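Long-range contacts in putative pore-forming toxin (Bacteroides vulgatus ATCC 8482, PDB 3KOG), which is of unproven function, though it is a putative pore-forming toxin built largely of beta strands: residues P23-A28 / V90-S95; S57-I62 / S74-A79; Q101-N106 / Q195-S200; N143-D148 / P207-T212. All blocks are in the same frame, centred on the assembly; numbering follows the deposited sequence. Where two conformers were deposited one is given.

Contact 1 of 4, residues P23-A28 / V90-S95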
# COMPACT_ATOMS: atom_id res chain seq x y z
N PRO A 23 8.02 3.66 3.26
CA PRO A 23 7.98 4.83 4.13
C PRO A 23 8.52 6.07 3.42
O PRO A 23 9.46 5.97 2.61
CB PRO A 23 8.93 4.45 5.30
CG PRO A 23 9.32 3.07 5.08
CD PRO A 23 8.98 2.65 3.72
N VAL A 24 7.84 7.18 3.65
CA VAL A 24 8.24 8.51 3.23
C VAL A 24 8.32 9.36 4.52
O VAL A 24 7.31 9.46 5.24
CB VAL A 24 7.20 9.11 2.30
CG1 VAL A 24 7.62 10.54 1.88
CG2 VAL A 24 6.92 8.20 1.07
N VAL A 25 9.51 9.91 4.85
CA VAL A 25 9.71 10.64 6.12
C VAL A 25 9.76 12.14 5.80
O VAL A 25 10.63 12.59 5.00
CB VAL A 25 11.00 10.23 6.87
CG1 VAL A 25 11.10 10.95 8.25
CG2 VAL A 25 11.06 8.68 7.04
N ILE A 26 8.88 12.90 6.45
CA ILE A 26 8.76 14.34 6.22
C ILE A 26 9.16 15.11 7.47
O ILE A 26 8.63 14.90 8.56
CB ILE A 26 7.32 14.76 5.83
CG1 ILE A 26 6.87 14.03 4.58
CG2 ILE A 26 7.18 16.33 5.67
CD1 ILE A 26 7.76 14.19 3.31
N ASP A 27 10.10 16.03 7.28
CA ASP A 27 10.46 16.92 8.32
C ASP A 27 9.47 18.10 8.27
O ASP A 27 9.53 18.89 7.35
CB ASP A 27 11.88 17.39 8.09
CG ASP A 27 12.32 18.42 9.08
OD1 ASP A 27 11.60 18.78 10.04
OD2 ASP A 27 13.45 18.87 8.90
N ALA A 28 8.61 18.17 9.25
CA ALA A 28 7.48 19.12 9.28
C ALA A 28 7.96 20.53 9.47
O ALA A 28 7.23 21.50 9.17
CB ALA A 28 6.51 18.73 10.42
N VAL A 90 3.64 4.98 3.17
CA VAL A 90 3.20 5.46 4.47
C VAL A 90 4.04 6.66 4.83
O VAL A 90 5.27 6.63 4.72
CB VAL A 90 3.31 4.38 5.56
CG1 VAL A 90 4.74 3.87 5.71
CG2 VAL A 90 2.69 4.88 6.93
N THR A 91 3.35 7.72 5.24
CA THR A 91 4.00 8.98 5.62
C THR A 91 4.28 8.96 7.13
O THR A 91 3.38 8.65 7.96
CB THR A 91 3.09 10.16 5.29
OG1 THR A 91 2.88 10.23 3.87
CG2 THR A 91 3.66 11.53 5.77
N ILE A 92 5.53 9.26 7.48
CA ILE A 92 5.95 9.48 8.83
C ILE A 92 6.28 10.98 8.99
O ILE A 92 7.17 11.53 8.34
CB ILE A 92 7.17 8.61 9.22
CG1 ILE A 92 6.86 7.12 9.00
CG2 ILE A 92 7.54 8.87 10.64
CD1 ILE A 92 7.57 6.60 7.83
N ILE A 93 5.57 11.63 9.88
CA ILE A 93 5.80 13.06 10.21
C ILE A 93 6.78 13.20 11.36
O ILE A 93 6.57 12.66 12.44
CB ILE A 93 4.44 13.72 10.66
CG1 ILE A 93 3.42 13.65 9.52
CG2 ILE A 93 4.64 15.20 11.20
CD1 ILE A 93 3.83 14.33 8.28
N LEU A 94 7.82 14.00 11.13
CA LEU A 94 8.76 14.37 12.15
C LEU A 94 8.54 15.84 12.42
O LEU A 94 8.51 16.64 11.50
CB LEU A 94 10.19 14.17 11.69
CG LEU A 94 10.62 12.74 11.45
CD1 LEU A 94 12.12 12.74 10.98
CD2 LEU A 94 10.44 11.83 12.63
N SER A 95 8.43 16.15 13.71
CA SER A 95 8.19 17.51 14.21
C SER A 95 8.70 17.60 15.66
O SER A 95 8.55 16.64 16.43
CB SER A 95 6.70 17.82 14.15
OG SER A 95 6.35 18.90 14.99

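Contact 2 of 4, residues S57-I62 / S74-A79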
# COMPACT_ATOMS: atom_id res chain seq x y z
N SER A 57 -3.55 -10.36 7.27
CA SER A 57 -3.60 -8.97 7.55
C SER A 57 -2.82 -8.73 8.85
O SER A 57 -2.99 -9.46 9.83
CB SER A 57 -5.01 -8.46 7.68
OG SER A 57 -4.98 -7.08 7.83
N GLU A 58 -1.95 -7.73 8.82
CA GLU A 58 -1.06 -7.43 9.96
C GLU A 58 -0.66 -5.96 9.94
O GLU A 58 -0.48 -5.37 8.89
CB GLU A 58 0.18 -8.33 9.81
CG GLU A 58 1.33 -8.02 10.58
CD GLU A 58 2.49 -9.01 10.35
OE1 GLU A 58 2.66 -9.51 9.21
OE2 GLU A 58 3.24 -9.22 11.29
N SER A 59 -0.51 -5.41 11.15
CA SER A 59 -0.12 -4.03 11.36
C SER A 59 1.36 -3.91 11.63
O SER A 59 1.89 -4.57 12.54
CB SER A 59 -0.87 -3.42 12.55
OG SER A 59 -0.58 -2.03 12.64
N ILE A 60 2.02 -3.08 10.83
CA ILE A 60 3.48 -2.82 10.94
C ILE A 60 3.63 -1.37 11.40
O ILE A 60 2.95 -0.49 10.87
CB ILE A 60 4.16 -2.92 9.54
CG1 ILE A 60 3.86 -4.29 8.87
CG2 ILE A 60 5.69 -2.64 9.62
CD1 ILE A 60 4.34 -5.50 9.72
N ASN A 61 4.50 -1.13 12.37
CA ASN A 61 4.76 0.21 12.83
C ASN A 61 6.12 0.63 12.24
O ASN A 61 7.11 -0.12 12.32
CB ASN A 61 4.78 0.29 14.35
CG ASN A 61 3.40 0.15 14.98
OD1 ASN A 61 2.41 -0.05 14.30
ND2 ASN A 61 3.35 0.23 16.28
N ILE A 62 6.16 1.81 11.66
CA ILE A 62 7.43 2.34 11.10
C ILE A 62 7.87 3.54 11.93
O ILE A 62 7.08 4.44 12.10
CB ILE A 62 7.27 2.75 9.65
CG1 ILE A 62 6.85 1.55 8.79
CG2 ILE A 62 8.63 3.19 9.07
CD1 ILE A 62 5.38 1.50 8.51
N SER A 74 1.65 3.70 11.53
CA SER A 74 1.30 2.32 11.34
C SER A 74 0.63 2.12 9.97
O SER A 74 -0.02 3.04 9.43
CB SER A 74 0.43 1.87 12.50
OG SER A 74 1.17 1.93 13.70
N VAL A 75 0.82 0.94 9.41
CA VAL A 75 0.21 0.56 8.16
C VAL A 75 -0.32 -0.88 8.29
O VAL A 75 0.32 -1.78 8.85
CB VAL A 75 1.20 0.69 7.00
CG1 VAL A 75 2.39 -0.18 7.25
CG2 VAL A 75 0.54 0.32 5.70
N THR A 76 -1.52 -1.07 7.81
CA THR A 76 -2.14 -2.43 7.87
C THR A 76 -1.89 -3.07 6.50
O THR A 76 -2.31 -2.55 5.47
CB THR A 76 -3.64 -2.33 8.21
OG1 THR A 76 -3.75 -1.82 9.52
CG2 THR A 76 -4.33 -3.78 8.14
N ILE A 77 -1.11 -4.13 6.47
CA ILE A 77 -1.02 -5.01 5.29
C ILE A 77 -2.37 -5.71 5.18
O ILE A 77 -2.86 -6.31 6.17
CB ILE A 77 0.12 -6.08 5.50
CG1 ILE A 77 1.49 -5.44 5.68
CG2 ILE A 77 0.16 -7.16 4.36
CD1 ILE A 77 2.55 -6.46 6.23
N PRO A 78 -2.99 -5.69 3.98
CA PRO A 78 -4.21 -6.43 3.80
C PRO A 78 -3.99 -7.94 3.74
O PRO A 78 -2.91 -8.39 3.40
CB PRO A 78 -4.72 -5.93 2.46
CG PRO A 78 -3.40 -5.66 1.67
CD PRO A 78 -2.47 -5.12 2.71
N ALA A 79 -5.04 -8.71 4.04
CA ALA A 79 -5.02 -10.14 3.86
C ALA A 79 -4.98 -10.43 2.36
O ALA A 79 -5.80 -9.89 1.62
CB ALA A 79 -6.29 -10.76 4.50
O HOH W 1 -2.35 -0.43 11.13

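Contact 3 of 4, residues Q101-N106 / Q195-S200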
# COMPACT_ATOMS: atom_id res chain seq x y z
N GLN A 101 -1.63 11.82 14.54
CA GLN A 101 -2.19 10.54 14.97
C GLN A 101 -3.35 10.17 14.10
O GLN A 101 -4.33 10.90 14.01
CB GLN A 101 -2.66 10.66 16.40
CG GLN A 101 -3.33 9.39 16.97
CD GLN A 101 -3.43 9.51 18.45
OE1 GLN A 101 -2.41 9.35 19.12
NE2 GLN A 101 -4.61 9.89 18.98
N GLU A 102 -3.28 8.99 13.50
CA GLU A 102 -4.40 8.44 12.72
C GLU A 102 -5.48 7.90 13.65
O GLU A 102 -5.24 6.98 14.42
CB GLU A 102 -3.91 7.37 11.78
CG GLU A 102 -4.92 6.97 10.68
CD GLU A 102 -4.33 5.97 9.70
OE1 GLU A 102 -3.17 5.56 9.90
OE2 GLU A 102 -5.02 5.63 8.70
N GLU A 103 -6.66 8.47 13.56
CA GLU A 103 -7.75 8.20 14.48
C GLU A 103 -8.69 7.13 13.92
O GLU A 103 -9.33 6.43 14.70
CB GLU A 103 -8.60 9.47 14.69
CG GLU A 103 -7.85 10.67 15.31
CD GLU A 103 -7.23 10.35 16.68
OE1 GLU A 103 -7.83 9.52 17.40
OE2 GLU A 103 -6.15 10.88 17.02
N SER A 104 -8.82 7.04 12.60
CA SER A 104 -9.73 6.08 11.99
C SER A 104 -9.35 5.92 10.50
O SER A 104 -8.76 6.82 9.90
CB SER A 104 -11.18 6.53 12.14
OG SER A 104 -11.48 7.61 11.32
N SER A 105 -9.66 4.75 9.94
CA SER A 105 -9.27 4.45 8.59
C SER A 105 -10.24 3.44 8.00
O SER A 105 -10.57 2.45 8.64
CB SER A 105 -7.85 3.92 8.53
OG SER A 105 -7.37 4.00 7.22
N ASN A 106 -10.71 3.69 6.79
CA ASN A 106 -11.61 2.76 6.14
C ASN A 106 -11.25 2.65 4.67
O ASN A 106 -11.21 3.67 3.99
CB ASN A 106 -13.06 3.23 6.29
CG ASN A 106 -14.04 2.32 5.57
OD1 ASN A 106 -14.46 1.28 6.11
ND2 ASN A 106 -14.43 2.71 4.35
N GLN A 195 -5.57 13.49 13.72
CA GLN A 195 -5.41 14.68 14.54
C GLN A 195 -3.93 15.01 14.64
O GLN A 195 -3.04 14.10 14.69
CB GLN A 195 -5.94 14.47 15.96
CG GLN A 195 -7.43 14.39 16.06
CD GLN A 195 -7.86 14.46 17.51
OE1 GLN A 195 -7.33 13.74 18.33
NE2 GLN A 195 -8.77 15.33 17.82
N ILE A 196 -3.66 16.31 14.67
CA ILE A 196 -2.34 16.81 14.96
C ILE A 196 -2.36 17.14 16.44
O ILE A 196 -3.22 17.87 16.90
CB ILE A 196 -1.99 18.01 14.11
CG1 ILE A 196 -1.91 17.56 12.65
CG2 ILE A 196 -0.65 18.62 14.62
CD1 ILE A 196 -1.84 18.65 11.64
N ILE A 197 -1.42 16.57 17.19
CA ILE A 197 -1.41 16.65 18.65
C ILE A 197 -0.07 17.17 19.18
O ILE A 197 0.98 16.84 18.66
CB ILE A 197 -1.71 15.27 19.30
CG1 ILE A 197 -3.03 14.73 18.80
CG2 ILE A 197 -1.74 15.40 20.87
CD1 ILE A 197 -3.25 13.28 19.14
N GLU A 198 -0.13 18.00 20.20
CA GLU A 198 1.08 18.57 20.81
C GLU A 198 1.95 17.50 21.45
O GLU A 198 1.44 16.62 22.14
CB GLU A 198 0.67 19.57 21.85
CG GLU A 198 -0.01 20.81 21.26
CD GLU A 198 -0.58 21.70 22.32
OE1 GLU A 198 -0.82 21.21 23.44
OE2 GLU A 198 -0.79 22.89 22.04
N LYS A 199 3.26 17.53 21.18
CA LYS A 199 4.21 16.72 21.95
C LYS A 199 4.33 17.39 23.32
O LYS A 199 4.37 18.61 23.40
CB LYS A 199 5.57 16.66 21.26
CG LYS A 199 5.57 15.94 19.91
CD LYS A 199 6.95 15.40 19.56
CE LYS A 199 6.87 14.48 18.35
NZ LYS A 199 8.01 13.53 18.22
N SER A 200 4.36 16.59 24.39
CA SER A 200 4.62 17.12 25.75
C SER A 200 5.12 15.99 26.67
O SER A 200 4.88 14.80 26.38
CB SER A 200 3.36 17.78 26.35
OG SER A 200 2.41 16.79 26.70

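Contact 4 of 4, residues N143-D148 / P207-T212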
# COMPACT_ATOMS: atom_id res chain seq x y z
N ASN A 143 -10.09 19.77 6.12
CA ASN A 143 -9.08 20.37 6.95
C ASN A 143 -9.72 21.41 7.84
O ASN A 143 -10.18 22.43 7.35
CB ASN A 143 -8.01 20.98 6.06
CG ASN A 143 -6.99 21.77 6.83
OD1 ASN A 143 -6.89 21.69 8.05
ND2 ASN A 143 -6.17 22.52 6.09
N ASP A 144 -9.70 21.15 9.15
CA ASP A 144 -10.38 22.01 10.11
C ASP A 144 -9.42 23.06 10.73
O ASP A 144 -9.83 23.87 11.57
CB ASP A 144 -11.07 21.15 11.18
CG ASP A 144 -12.16 20.20 10.60
OD1 ASP A 144 -12.54 20.29 9.41
OD2 ASP A 144 -12.67 19.36 11.38
N TYR A 145 -8.15 23.05 10.31
CA TYR A 145 -7.16 24.00 10.86
C TYR A 145 -7.26 25.41 10.27
O TYR A 145 -7.15 25.61 9.06
CB TYR A 145 -5.74 23.47 10.67
CG TYR A 145 -4.69 24.39 11.23
CD1 TYR A 145 -4.63 24.65 12.60
CD2 TYR A 145 -3.75 24.99 10.41
CE1 TYR A 145 -3.67 25.50 13.13
CE2 TYR A 145 -2.77 25.83 10.93
CZ TYR A 145 -2.76 26.08 12.30
OH TYR A 145 -1.81 26.90 12.83
N GLU A 146 -7.45 26.39 11.16
CA GLU A 146 -7.64 27.79 10.76
C GLU A 146 -6.48 28.73 11.14
O GLU A 146 -6.57 29.94 10.98
CB GLU A 146 -8.98 28.30 11.33
CG GLU A 146 -10.23 27.49 10.90
CD GLU A 146 -10.60 27.64 9.40
OE1 GLU A 146 -9.82 28.27 8.62
OE2 GLU A 146 -11.68 27.13 9.00
N GLY A 147 -5.36 28.17 11.59
CA GLY A 147 -4.24 28.97 12.09
C GLY A 147 -3.20 29.24 11.02
O GLY A 147 -3.40 28.89 9.85
N ASP A 148 -2.09 29.83 11.44
CA ASP A 148 -1.01 30.28 10.56
C ASP A 148 0.33 29.60 10.88
O ASP A 148 1.36 29.99 10.35
CB ASP A 148 -0.87 31.82 10.63
CG ASP A 148 -0.73 32.37 12.06
OD1 ASP A 148 -1.05 31.65 13.03
OD2 ASP A 148 -0.33 33.55 12.20
N PRO A 207 -4.96 18.07 21.09
CA PRO A 207 -5.18 18.11 19.64
C PRO A 207 -5.34 19.56 19.21
O PRO A 207 -6.07 20.30 19.85
CB PRO A 207 -6.46 17.30 19.43
CG PRO A 207 -7.11 17.15 20.80
CD PRO A 207 -6.09 17.49 21.84
N VAL A 208 -4.61 19.97 18.18
CA VAL A 208 -4.63 21.33 17.67
C VAL A 208 -5.21 21.42 16.25
O VAL A 208 -5.35 22.52 15.73
CB VAL A 208 -3.22 22.00 17.65
CG1 VAL A 208 -2.68 22.10 19.02
CG2 VAL A 208 -2.22 21.26 16.74
N ALA A 209 -5.52 20.29 15.62
CA ALA A 209 -6.17 20.29 14.31
C ALA A 209 -6.62 18.86 13.91
O ALA A 209 -6.07 17.86 14.41
CB ALA A 209 -5.18 20.82 13.26
N SER A 210 -7.59 18.78 13.00
CA SER A 210 -8.06 17.50 12.45
C SER A 210 -8.19 17.63 10.94
O SER A 210 -8.63 18.65 10.44
CB SER A 210 -9.43 17.14 13.04
OG SER A 210 -9.87 15.94 12.46
N PHE A 211 -7.81 16.60 10.22
CA PHE A 211 -7.94 16.61 8.76
C PHE A 211 -8.20 15.20 8.27
O PHE A 211 -7.91 14.20 8.98
CB PHE A 211 -6.72 17.24 8.10
CG PHE A 211 -5.41 16.48 8.32
CD1 PHE A 211 -4.71 16.63 9.49
CD2 PHE A 211 -4.92 15.66 7.35
CE1 PHE A 211 -3.52 15.96 9.72
CE2 PHE A 211 -3.72 14.99 7.53
CZ PHE A 211 -3.02 15.15 8.73
N THR A 212 -8.82 15.12 7.08
CA THR A 212 -9.21 13.84 6.51
C THR A 212 -8.51 13.64 5.17
O THR A 212 -8.46 14.55 4.34
CB THR A 212 -10.74 13.76 6.33
OG1 THR A 212 -11.37 13.95 7.62
CG2 THR A 212 -11.14 12.39 5.71

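Contact 1 of 4, residues P23-A28 / V90-S95
Pro23 opens the contact: its CB touches Ile92 CD1 at 3.6 Å. At the next step Val24 N donates to Val90 O at 2.8 Å, and Val24 O then receives Ile92 N at 2.9 Å, with the Val24 side chain on the same face as Thr91. Val25 returns to the Pro23 face. Its CG1, placed anti to the backbone N (chi1 -175°), meets Leu94 CD1 at only 3.4 Å, closer than carbons usually pack. Ile26 spans two partners: its N bonds to Ile92 O (2.9 Å) and its O takes Leu94 N (2.8 Å), the signature of parallel pairing, in keeping with the 25° between the strand directions. Asp27 lies on the Val25 face, its OD1 held by Thr29 OG1. Ala28, already past the strand, still gives its N to Leu94 O at 2.7 Å, the fifth rung of the ladder. The Val25 and Leu94 face is covered by strand 58-66 through Ala64 and Tyr66, and Ala73 of strand 69-77 packs on Ile92. On the other face, Ala158 of helix 150-158 packs on Ile26 and Ile93, and Ile155 on Ile93; Ile155 also touches Ala28.

Contact 2 of 4, residues S57-I62 / S74-A79
Ile60 faces Val75 and Ile77 across the pair of strands, and its side chain can be traced outward atom by atom. CB lies 4.0 Å from Val75 CG1, the branch of the valine that sits between its own backbone N and carbonyl carbon (chi1 59°). CG1 of Ile60 then touches Ile77 CD1 at 3.7 Å, and the terminal Ile60 CD1 meets the same Ile77 CD1 at 4.0 Å. Val75 CG1 has a second apolar neighbour in Ile62 CD1, again at 3.7 Å, giving a continuous apolar strip. The backbone beneath belongs to the beta hairpin of strands 58-66 and 69-77, with Ile60 and Val75 a hydrogen-bonded antiparallel pair (Ile60 N to Val75 O 2.9 Å, N-H...O 173°). Ile21 packs on Ile60, Val75 and Ile77, and Tyr49 on Ile60 and Ile77, consistent with a layered beta domain like those of the transthyretin clan. At the end of the pairing Ile77 O accepts twice, from Glu58 N at 3.1 Å and from Ser57 OG at 2.8 Å. The hydroxyl reaches it with OG anti to the backbone N of Ser57 (chi1 -174°). On the opposite, exposed face a water 2.8 Å from Ser59 OG links it to Thr76 OG1; there Ser74 OG and Asn61 OD1 are modelled so close, with two conformers for each residue, that the details of their bond are doubtful.

Contact 3 of 4, residues Q101-N106 / Q195-S200
Gln101 N donates to Gln195 O at 2.7 Å, almost perfectly straight at 177°, and the return bond from Gln195 N to Gln101 O measures 2.9 Å. Together they make one antiparallel hydrogen-bonded pair, with both side chains on the same face of the sheet. Ile197 CD1 touches Gln101 both at CB (3.8 Å) and at NE2 (3.7 Å), the two side chains crossing at a slant. The amide nitrogen is turned to its own strand as well, where Gln101 NE2 donates to Glu103 OE2 at 2.7 Å; Glu103 OE2 accepts through its syn lone pair and lies 16° out of the Gln101 amide plane. This donor would be expected to stabilise the charged form of Glu103. Next to that bond the strand is irregular: Glu103 and Ser104 both face Val193, a classic beta bulge that adds one residue to strand 98-120 opposite strand 179-198. With CG anti to the carbonyl carbon (chi1 -62°), Glu103 sets CG 3.8 Å from Gln195 CG, the aliphatic parts of the two side chains crossing; the bend at chi2 then turns CD. On the other side of the sheet Ile196 turns toward helix 150-158, packing on Ile152, Ile155 and Ile156, while Glu102 OE2 and Ser105 OG both bond to Ser192 OG.

Contact 4 of 4, residues N143-D148 / P207-T212
Ser210, Tyr145 and Asp144 lose the most surface in this contact, and the Ser210 carbonyl is bonded by Asp144. Asp144 N donates to Ser210 O at 3.0 Å with an N-H...O angle of 166°, and Asp144 CB rests beside the same oxygen at 3.6 Å. Tyr145, next in the loop, lies beside Ala209 of strand 207-225: its CB packs on Ala209 CB at 3.7 Å, and its CG stands anti to the backbone N (chi1 -179°). In the ring, Tyr145 CD1 is 3.9 Å from Val208 O. Farther along its own loop, Gly147 N lies 3.3 Å above the centre of one ring face, and the Tyr145 hydroxyl is bonded to Asp149 N; Ile152 and Ile156 of helix 150-158 also touch the side chain. The loop is thus folded back over its own tyrosine just before the helix starts. Regular pairing stops at Asn143 and Phe211, a non-hydrogen-bonded antiparallel pair. Beyond it Asn143 OD1 accepts Tyr145 N at 2.9 Å, the donor standing 45° out of the amide plane. That bond defines an Asx turn, here leading the chain off the end of strand 126-143, while across from it Val208 and Ala209 form a classic beta bulge facing Ile196.

Contacts 1 and 2 belong to the same N-terminal part of the chain, contact 2 nested in the loop that contact 1 closes; their centres are 17 Å apart, yet Val90 CG1 reaches Ile62 CD1 at 3.7 Å, so the hairpin packs directly on the parallel pair. Contacts 3 and 4 interlock along the chain, with centres 11 Å apart, and meet where strands 179-198 and 207-225 pair: Ile196 O and Val208 N, at 2.8 Å, probably form a hydrogen bond. Contacts 1, 3 and 4 all reach the same mixed sheet, whereas contact 2 belongs to a separate three-stranded one. Contacts 2 and 4 are the farthest apart, with nearest atoms about 12 Å from each other. Helix 150-158 touches contacts 1, 3 and 4.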